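Local coordinates for N2152 (Neocallimastix frontalis, PDB 5U22), which probably hydrolyses rare arabinosyl substrates as a polyspecific family 39 glycoside hydrolase of a rumen anaerobic fungus, at residues G46-E49 with N50-K53; N122-R125 with S126-D130; G287-G290 with S291-S295. All coordinates share one frame; numbering follows the deposited sequence.

Contact 1 of 3, residues G46-E49 with N50-K53; sequences GLIE and NVPK
Ile-48 turns CG1 into the crowded position between its backbone N and carbonyl carbon (chi1 60°), and this brings that atom to 3.2 Å from the carbonyl O of Val-51 and 3.7 Å from Val-51 CB. The two side chains then run side by side in the same direction, with CD1 of Ile-48 4.0 Å from CG2 of Val-51. Leu-47, its CG anti to the backbone N (chi1 176°), crosses Pro-52 at about a right angle, CD1 standing 3.6 Å from the proline CD. The peptide before Pro-52 is cis, which sets CD on the same side as the Val-51 oxygen; Leu-47 CD1 lies 3.8 Å from that oxygen as well. The same Val-51 O accepts the Ile-48 N-H at 2.9 Å, nearly straight at the hydrogen (170°) and nearly along the C=O axis. With an alanine here, Val-51 CB and CG2 would probably lose their apolar mate and a gap would open beside Ile-81. The Glu-49 carboxylate leads away from Asn-50 and is held by the N-H groups of Gly-82 (OE1) and Asp-83 (OE2), while Arg-90 binds the carbonyls of Ile-48 and Pro-52. With CA of Asn-50 and CA of Lys-53 5.1 Å apart, and by the backbone angles of Val-51 and Pro-52, residues 50-53 form a type VIb turn, the cis-proline at its third position, in the loop between strand 31-35 and helix 55-58.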
ATOM      1  N   GLY A  46     -10.044   0.835   5.578  1.00 14.62           N
ATOM      2  CA  GLY A  46     -10.646   0.975   4.268  1.00 15.33           C
ATOM      3  C   GLY A  46     -11.837   0.078   4.070  1.00 15.70           C
ATOM      4  O   GLY A  46     -12.696   0.376   3.237  1.00 17.82           O
ATOM      5  N   LEU A  47     -11.901  -1.010   4.830  1.00 12.73           N
ATOM      6  CA  LEU A  47     -13.016  -1.943   4.812  1.00 13.95           C
ATOM      7  C   LEU A  47     -13.472  -2.123   6.248  1.00 15.41           C
ATOM      8  O   LEU A  47     -12.648  -2.411   7.117  1.00 16.99           O
ATOM      9  CB  LEU A  47     -12.596  -3.289   4.212  1.00 16.12           C
ATOM     10  CG  LEU A  47     -13.627  -4.416   4.213  1.00 15.44           C
ATOM     11  CD1 LEU A  47     -14.868  -4.008   3.437  1.00 16.06           C
ATOM     12  CD2 LEU A  47     -13.013  -5.691   3.626  1.00 16.89           C
ATOM     13  N   ILE A  48     -14.765  -1.936   6.505  1.00 14.25           N
ATOM     14  CA  ILE A  48     -15.282  -2.144   7.858  1.00 14.00           C
ATOM     15  C   ILE A  48     -16.461  -3.108   7.817  1.00 17.70           C
ATOM     16  O   ILE A  48     -16.674  -3.798   6.810  1.00 17.13           O
ATOM     17  CB  ILE A  48     -15.656  -0.810   8.528  1.00 13.25           C
ATOM     18  CG1 ILE A  48     -16.728  -0.067   7.720  1.00 15.28           C
ATOM     19  CG2 ILE A  48     -14.397   0.066   8.679  1.00 14.97           C
ATOM     20  CD1 ILE A  48     -17.111   1.255   8.362  1.00 14.35           C
ATOM     21  N   GLU A  49     -17.225  -3.173   8.914  1.00 16.45           N
ATOM     22  CA  GLU A  49     -18.195  -4.257   9.072  1.00 13.94           C
ATOM     23  C   GLU A  49     -19.229  -4.250   7.957  1.00 15.97           C
ATOM     24  O   GLU A  49     -19.593  -5.311   7.435  1.00 20.41           O
ATOM     25  CB  GLU A  49     -18.885  -4.172  10.437  1.00 17.94           C
ATOM     26  CG  GLU A  49     -18.017  -4.600  11.626  1.00 18.05           C
ATOM     27  CD  GLU A  49     -17.250  -3.439  12.235  1.00 20.44           C
ATOM     28  OE1 GLU A  49     -17.065  -2.416  11.537  1.00 16.95           O
ATOM     29  OE2 GLU A  49     -16.842  -3.548  13.419  1.00 17.82           O
ATOM     30  N   ASN A  50     -19.722  -3.070   7.575  1.00 17.68           N
ATOM     31  CA  ASN A  50     -20.739  -3.040   6.527  1.00 18.72           C
ATOM     32  C   ASN A  50     -20.575  -1.846   5.588  1.00 19.24           C
ATOM     33  O   ASN A  50     -21.552  -1.425   4.957  1.00 21.73           O
ATOM     34  CB  ASN A  50     -22.152  -3.051   7.144  1.00 18.92           C
ATOM     35  CG  ASN A  50     -23.208  -3.584   6.179  1.00 27.31           C
ATOM     36  OD1 ASN A  50     -22.936  -4.483   5.384  1.00 22.82           O
ATOM     37  ND2 ASN A  50     -24.415  -3.026   6.245  1.00 24.83           N
ATOM     38  N   VAL A  51     -19.374  -1.280   5.494  1.00 15.81           N
ATOM     39  CA  VAL A  51     -19.059  -0.286   4.474  1.00 16.05           C
ATOM     40  C   VAL A  51     -17.729  -0.703   3.867  1.00 19.59           C
ATOM     41  O   VAL A  51     -16.791  -0.998   4.607  1.00 18.88           O
ATOM     42  CB  VAL A  51     -18.980   1.145   5.030  1.00 20.42           C
ATOM     43  CG1 VAL A  51     -18.864   2.153   3.879  1.00 15.86           C
ATOM     44  CG2 VAL A  51     -20.202   1.471   5.910  1.00 18.72           C
ATOM     45  N   PRO A  52     -17.647  -0.777   2.525  1.00 18.25           N
ATOM     46  CA  PRO A  52     -18.741  -0.617   1.563  1.00 21.34           C
ATOM     47  C   PRO A  52     -19.771  -1.713   1.763  1.00 19.60           C
ATOM     48  O   PRO A  52     -19.414  -2.808   2.183  1.00 17.13           O
ATOM     49  CB  PRO A  52     -18.056  -0.774   0.193  1.00 23.16           C
ATOM     50  CG  PRO A  52     -16.586  -0.638   0.454  1.00 21.34           C
ATOM     51  CD  PRO A  52     -16.381  -1.122   1.863  1.00 17.45           C
ATOM     52  N   LYS A  53     -21.036  -1.416   1.483  1.00 22.11           N
ATOM     53  CA  LYS A  53     -22.067  -2.440   1.612  1.00 19.48           C
ATOM     54  C   LYS A  53     -21.912  -3.503   0.530  1.00 18.93           C
ATOM     55  O   LYS A  53     -22.023  -4.709   0.803  1.00 20.70           O
ATOM     56  CB  LYS A  53     -23.442  -1.769   1.545  1.00 20.00           C
ATOM     57  CG  LYS A  53     -24.502  -2.317   2.468  1.00 33.12           C
ATOM     58  CD  LYS A  53     -25.802  -1.504   2.338  1.00 26.58           C
ATOM     59  CE  LYS A  53     -25.839  -0.334   3.312  1.00 34.15           C
ATOM     60  NZ  LYS A  53     -27.143   0.407   3.293  1.00 34.82           N
TER

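Contact 2 of 3, residues N122-R125 with S126-D130; sequences NEIR and SFIND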
ATOM      1  N   ASN A 122      -4.301  -8.173  29.355  1.00 16.42           N
ATOM      2  CA  ASN A 122      -5.625  -8.791  29.411  1.00 18.44           C
ATOM      3  C   ASN A 122      -6.388  -8.583  28.103  1.00 15.54           C
ATOM      4  O   ASN A 122      -6.995  -9.517  27.566  1.00 13.95           O
ATOM      5  CB  ASN A 122      -6.418  -8.227  30.591  1.00 16.51           C
ATOM      6  CG  ASN A 122      -5.913  -8.739  31.924  1.00 19.52           C
ATOM      7  OD1 ASN A 122      -5.472  -9.886  32.028  1.00 23.24           O
ATOM      8  ND2 ASN A 122      -5.955  -7.883  32.947  1.00 18.13           N
ATOM      9  N   GLU A 123      -6.357  -7.364  27.571  1.00 16.78           N
ATOM     10  CA  GLU A 123      -7.061  -7.099  26.319  1.00 16.39           C
ATOM     11  C   GLU A 123      -6.466  -7.896  25.165  1.00 17.78           C
ATOM     12  O   GLU A 123      -7.205  -8.438  24.338  1.00 16.53           O
ATOM     13  CB  GLU A 123      -7.038  -5.602  26.011  1.00 22.33           C
ATOM     14  CG  GLU A 123      -7.926  -4.781  26.924  1.00 18.71           C
ATOM     15  CD  GLU A 123      -9.375  -5.185  26.823  1.00 20.96           C
ATOM     16  OE1 GLU A 123      -9.863  -5.361  25.692  1.00 19.95           O
ATOM     17  OE2 GLU A 123     -10.028  -5.335  27.874  1.00 28.26           O
ATOM     18  N   ILE A 124      -5.132  -7.978  25.091  1.00 15.57           N
ATOM     19  CA  ILE A 124      -4.498  -8.754  24.026  1.00 15.83           C
ATOM     20  C   ILE A 124      -4.871 -10.223  24.146  1.00 15.78           C
ATOM     21  O   ILE A 124      -5.235 -10.860  23.151  1.00 15.45           O
ATOM     22  CB  ILE A 124      -2.970  -8.547  24.035  1.00 15.41           C
ATOM     23  CG1 ILE A 124      -2.636  -7.134  23.550  1.00 13.91           C
ATOM     24  CG2 ILE A 124      -2.282  -9.548  23.140  1.00 17.21           C
ATOM     25  CD1 ILE A 124      -1.169  -6.792  23.673  1.00 17.35           C
ATOM     26  N   ARG A 125      -4.838 -10.775  25.369  1.00 15.78           N
ATOM     27  CA  ARG A 125      -5.186 -12.187  25.549  1.00 19.26           C
ATOM     28  C   ARG A 125      -6.620 -12.459  25.125  1.00 16.75           C
ATOM     29  O   ARG A 125      -6.904 -13.470  24.475  1.00 18.40           O
ATOM     30  CB  ARG A 125      -5.005 -12.614  27.003  1.00 17.56           C
ATOM     31  CG  ARG A 125      -3.586 -12.764  27.466  1.00 20.75           C
ATOM     32  CD  ARG A 125      -3.590 -13.175  28.945  1.00 18.69           C
ATOM     33  NE  ARG A 125      -2.258 -13.118  29.521  1.00 18.92           N
ATOM     34  CZ  ARG A 125      -1.331 -14.045  29.313  1.00 24.86           C
ATOM     35  NH1 ARG A 125      -1.594 -15.079  28.527  1.00 24.64           N
ATOM     36  NH2 ARG A 125      -0.140 -13.937  29.879  1.00 21.33           N
ATOM     37  N   SER A 126      -7.547 -11.589  25.530  1.00 16.54           N
ATOM     38  CA  SER A 126      -8.936 -11.747  25.113  1.00 19.57           C
ATOM     39  C   SER A 126      -9.067 -11.673  23.597  1.00 18.79           C
ATOM     40  O   SER A 126      -9.813 -12.458  22.999  1.00 16.94           O
ATOM     41  CB  SER A 126      -9.816 -10.690  25.778  1.00 15.63           C
ATOM     42  OG  SER A 126     -11.138 -10.760  25.274  1.00 17.65           O
ATOM     43  N   PHE A 127      -8.334 -10.755  22.949  1.00 16.14           N
ATOM     44  CA  PHE A 127      -8.415 -10.678  21.494  1.00 16.04           C
ATOM     45  C   PHE A 127      -7.874 -11.951  20.850  1.00 14.96           C
ATOM     46  O   PHE A 127      -8.468 -12.481  19.904  1.00 16.80           O
ATOM     47  CB  PHE A 127      -7.658  -9.471  20.943  1.00 16.82           C
ATOM     48  CG  PHE A 127      -7.484  -9.549  19.458  1.00 16.38           C
ATOM     49  CD1 PHE A 127      -8.563  -9.297  18.618  1.00 18.70           C
ATOM     50  CD2 PHE A 127      -6.291 -10.001  18.903  1.00 18.88           C
ATOM     51  CE1 PHE A 127      -8.435  -9.442  17.239  1.00 17.73           C
ATOM     52  CE2 PHE A 127      -6.156 -10.148  17.524  1.00 14.74           C
ATOM     53  CZ  PHE A 127      -7.231  -9.871  16.692  1.00 16.02           C
ATOM     54  N   ILE A 128      -6.728 -12.440  21.337  1.00 15.93           N
ATOM     55  CA  ILE A 128      -6.108 -13.617  20.726  1.00 16.40           C
ATOM     56  C   ILE A 128      -6.994 -14.842  20.889  1.00 17.58           C
ATOM     57  O   ILE A 128      -7.079 -15.691  19.995  1.00 16.92           O
ATOM     58  CB  ILE A 128      -4.708 -13.843  21.315  1.00 17.36           C
ATOM     59  CG1 ILE A 128      -3.790 -12.709  20.866  1.00 17.64           C
ATOM     60  CG2 ILE A 128      -4.137 -15.167  20.846  1.00 16.99           C
ATOM     61  CD1 ILE A 128      -3.677 -12.589  19.360  1.00 16.60           C
ATOM     62  N   ASN A 129      -7.670 -14.957  22.028  1.00 18.93           N
ATOM     63  CA  ASN A 129      -8.646 -16.029  22.198  1.00 18.21           C
ATOM     64  C   ASN A 129      -9.735 -15.956  21.128  1.00 22.34           C
ATOM     65  O   ASN A 129     -10.064 -16.965  20.490  1.00 21.38           O
ATOM     66  CB  ASN A 129      -9.254 -15.960  23.593  1.00 17.60           C
ATOM     67  CG  ASN A 129     -10.393 -16.939  23.776  1.00 34.44           C
ATOM     68  OD1 ASN A 129     -10.172 -18.143  23.931  1.00 39.06           O
ATOM     69  ND2 ASN A 129     -11.623 -16.430  23.767  1.00 32.52           N
ATOM     70  N   ASP A 130     -10.306 -14.763  20.917  1.00 17.79           N
ATOM     71  CA  ASP A 130     -11.349 -14.616  19.903  1.00 15.72           C
ATOM     72  C   ASP A 130     -10.797 -14.857  18.508  1.00 23.34           C
ATOM     73  O   ASP A 130     -11.488 -15.421  17.651  1.00 22.61           O
ATOM     74  CB  ASP A 130     -11.978 -13.226  19.980  1.00 17.07           C
ATOM     75  CG  ASP A 130     -12.746 -13.003  21.269  1.00 26.12           C
ATOM     76  OD1 ASP A 130     -13.045 -13.997  21.967  1.00 28.38           O
ATOM     77  OD2 ASP A 130     -13.062 -11.837  21.582  1.00 21.96           O
TER
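The Phe-127 ring has the carbonyl O of Ile-124 off its edge, near its plane, while the contact itself is made by CB; nothing from 122-125 covers either face. The aromatic group is carried away from that turn because CG stands anti to the backbone N (chi1 168°), leaving CB as the point of closest approach, 3.6 Å from the Glu-123 carbonyl O. Beyond the helix, Val-84 and Ile-85 of helix 84-91 and Asn-142 of strand 139-143 touch this side chain.

Four backbone bonds of the i to i+4 kind identify the segment as alpha-helix. They run in unbroken succession from the pair Asn-122 O and Ser-126 N to the pair Arg-125 O and Asn-129 N, and Ile-128 N to Ile-124 O, at 2.8 Å, is one of them. Helix 117-134 is the connecting helix of a beta-alpha-beta crossover between the parallel strands 98-102 and 139-143 of the TIM barrel. Its buried side carries Ile-124 and Ile-128, which lie alongside each other with CG2 of the former 4.2 Å from CG1 of the latter. That CG1 sits beside its own backbone N (chi1 -68°) and thereby also approaches Ile-124 O, at 3.3 Å. Ile-124 continues onto Thr-167 and Leu-170 of helix 160-174.

Polar ends turn to other partners. Glu-123 OE1 forms a salt bridge with Arg-77, and Asp-130 OD2 one with Arg-72. The Asn-129 amide gives Asp-130 OD1 a weak bond of 3.3 Å through ND2.

Contact 3 of 3, residues G287-G290 with S291-S295; sequences GRLG and SLLAS
Arg-288, Leu-293 and Leu-289 carry most of this compact loop. Arg-288 runs its extended chain along the backbone of 293-295, so that the guanidinium lies flat over Ser-295, whose CA stands 3.5 Å from the plane and over its centre. A water accepts from Arg-288 NH1 at 2.9 Å and lies 2.7 Å from the Leu-293 carbonyl O, to which it can donate, linking the end of the arginine back to the main chain. NE makes a salt bridge with Asp-296, which probably fixes the rotation of the group.

The carbonyl O of Arg-288 takes two N-H groups from across the turn. Leu-293 N binds it at 3.2 Å with an angle of 161° at the hydrogen, whereas Leu-292 N, at 2.9 Å, is bent to 126° and counts as weak. Leu-289 and Leu-293 cross obliquely on the apolar side, CD1 of the first 4.1 Å from CG of the second, and Pro-52 touches both. Leu-289 CB also packs against Leu-292 CB at 4.0 Å. A second water accepts from Ser-291 N at 3.1 Å. The Ser-291 hydroxyl is hydrogen-bonded to the Glu-255 carboxylate.

Leu-289, Gly-290 and Ser-291 all have positive phi, a left-handed run in which glycine at 290 avoids a clash of a CB with the preceding carbonyl O. Such a chain path, closed by the Leu-293 N to Arg-288 O bond from i+5 to i, is a pi-turn, here in the loop between strand 275-278 and helix 301-310.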
ATOM      1  N   GLY A 287     -14.264   3.111   5.733  1.00 15.35           N
ATOM      2  CA  GLY A 287     -14.870   2.155   4.829  1.00 14.40           C
ATOM      3  C   GLY A 287     -14.862   2.573   3.378  1.00 16.95           C
ATOM      4  O   GLY A 287     -15.593   1.991   2.568  1.00 14.90           O
ATOM      5  N   ARG A 288     -14.037   3.551   3.008  1.00 12.79           N
ATOM      6  CA  ARG A 288     -14.012   4.018   1.626  1.00 14.40           C
ATOM      7  C   ARG A 288     -12.753   3.585   0.886  1.00 14.70           C
ATOM      8  O   ARG A 288     -12.365   4.221  -0.100  1.00 18.28           O
ATOM      9  CB  ARG A 288     -14.189   5.536   1.582  1.00 12.69           C
ATOM     10  CG  ARG A 288     -15.581   5.923   2.018  1.00 14.53           C
ATOM     11  CD  ARG A 288     -15.892   7.380   1.748  1.00 19.63           C
ATOM     12  NE  ARG A 288     -17.235   7.717   2.220  1.00 18.53           N
ATOM     13  CZ  ARG A 288     -17.710   8.957   2.229  1.00 21.66           C
ATOM     14  NH1 ARG A 288     -16.948   9.946   1.786  1.00 19.61           N
ATOM     15  NH2 ARG A 288     -18.936   9.207   2.675  1.00 22.87           N
ATOM     16  N   LEU A 289     -12.109   2.513   1.354  1.00 13.18           N
ATOM     17  CA  LEU A 289     -11.049   1.820   0.638  1.00 13.84           C
ATOM     18  C   LEU A 289      -9.810   2.687   0.436  1.00 15.88           C
ATOM     19  O   LEU A 289      -8.972   2.381  -0.414  1.00 14.72           O
ATOM     20  CB  LEU A 289     -11.582   1.286  -0.706  1.00 14.19           C
ATOM     21  CG  LEU A 289     -12.673   0.227  -0.495  1.00 18.12           C
ATOM     22  CD1 LEU A 289     -13.407  -0.136  -1.791  1.00 19.39           C
ATOM     23  CD2 LEU A 289     -12.065  -1.013   0.128  1.00 17.60           C
ATOM     24  N   GLY A 290      -9.655   3.739   1.246  1.00 15.32           N
ATOM     25  CA  GLY A 290      -8.544   4.662   1.123  1.00 14.02           C
ATOM     26  C   GLY A 290      -8.915   5.854   0.263  1.00 14.38           C
ATOM     27  O   GLY A 290      -8.129   6.295  -0.580  1.00 16.56           O
ATOM     28  N   SER A 291     -10.119   6.386   0.488  1.00 15.17           N
ATOM     29  CA  SER A 291     -10.694   7.450  -0.334  1.00 16.17           C
ATOM     30  C   SER A 291     -10.735   7.057  -1.804  1.00 16.40           C
ATOM     31  O   SER A 291     -10.677   7.906  -2.693  1.00 18.77           O
ATOM     32  CB  SER A 291      -9.947   8.776  -0.140  1.00 17.39           C
ATOM     33  OG  SER A 291     -10.118   9.251   1.188  1.00 18.24           O
ATOM     34  N   LEU A 292     -10.823   5.758  -2.079  1.00 13.93           N
ATOM     35  CA  LEU A 292     -11.078   5.326  -3.445  1.00 14.58           C
ATOM     36  C   LEU A 292     -12.540   5.473  -3.811  1.00 16.07           C
ATOM     37  O   LEU A 292     -12.864   5.562  -5.005  1.00 16.22           O
ATOM     38  CB  LEU A 292     -10.646   3.871  -3.654  1.00 13.31           C
ATOM     39  CG  LEU A 292      -9.173   3.600  -3.986  1.00 24.64           C
ATOM     40  CD1 LEU A 292      -8.238   4.550  -3.286  1.00 24.90           C
ATOM     41  CD2 LEU A 292      -8.795   2.138  -3.716  1.00 17.79           C
ATOM     42  N   LEU A 293     -13.418   5.486  -2.813  1.00 16.89           N
ATOM     43  CA  LEU A 293     -14.831   5.759  -3.006  1.00 14.72           C
ATOM     44  C   LEU A 293     -15.111   7.217  -2.674  1.00 20.34           C
ATOM     45  O   LEU A 293     -14.566   7.767  -1.707  1.00 20.88           O
ATOM     46  CB  LEU A 293     -15.696   4.856  -2.122  1.00 16.66           C
ATOM     47  CG  LEU A 293     -15.496   3.351  -2.274  1.00 16.36           C
ATOM     48  CD1 LEU A 293     -16.457   2.594  -1.350  1.00 17.01           C
ATOM     49  CD2 LEU A 293     -15.706   2.934  -3.723  1.00 14.13           C
ATOM     50  N   ALA A 294     -15.950   7.842  -3.500  1.00 14.26           N
ATOM     51  CA  ALA A 294     -16.317   9.236  -3.322  1.00 20.22           C
ATOM     52  C   ALA A 294     -17.353   9.404  -2.226  1.00 22.14           C
ATOM     53  O   ALA A 294     -17.464  10.492  -1.643  1.00 20.51           O
ATOM     54  CB  ALA A 294     -16.856   9.793  -4.643  1.00 20.87           C
ATOM     55  N   SER A 295     -18.122   8.351  -1.968  1.00 17.08           N
ATOM     56  CA  SER A 295     -19.094   8.288  -0.892  1.00 18.02           C
ATOM     57  C   SER A 295     -19.068   6.866  -0.371  1.00 20.69           C
ATOM     58  O   SER A 295     -18.273   6.041  -0.830  1.00 20.09           O
ATOM     59  CB  SER A 295     -20.491   8.673  -1.385  1.00 18.77           C
ATOM     60  OG  SER A 295     -20.997   7.661  -2.228  1.00 20.23           O
TER
HETATM   61  O   HOH W   1     -11.122   5.298   3.236  1.00 17.20           O
HETATM   62  O   HOH W   2     -14.642   9.874   0.018  1.00 19.31           O

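In the fold
The contacts come in series along the chain, 1 before 2 before 3, yet contacts 1 and 3 are spatial neighbours, their centres about 10 Å apart. There the loop before helix 55-58 meets the loop after strand 275-278: Gly-46 O lies 2.9 Å from Leu-289 N, a probable hydrogen bond, and Pro-52 CG packs 3.7 Å from Leu-293 CD1. Residues far apart in sequence join about 9 to 10 Å from a bound Bis-Tris molecule (measured at Gly-290 and Gly-46). Contact 2 stands apart on helix 117-134, its centre about 23 Å from that of contact 1 and 30 Å from that of contact 3. Helix 84-91 touches contacts 1 and 2, bridging them in the TIM barrel.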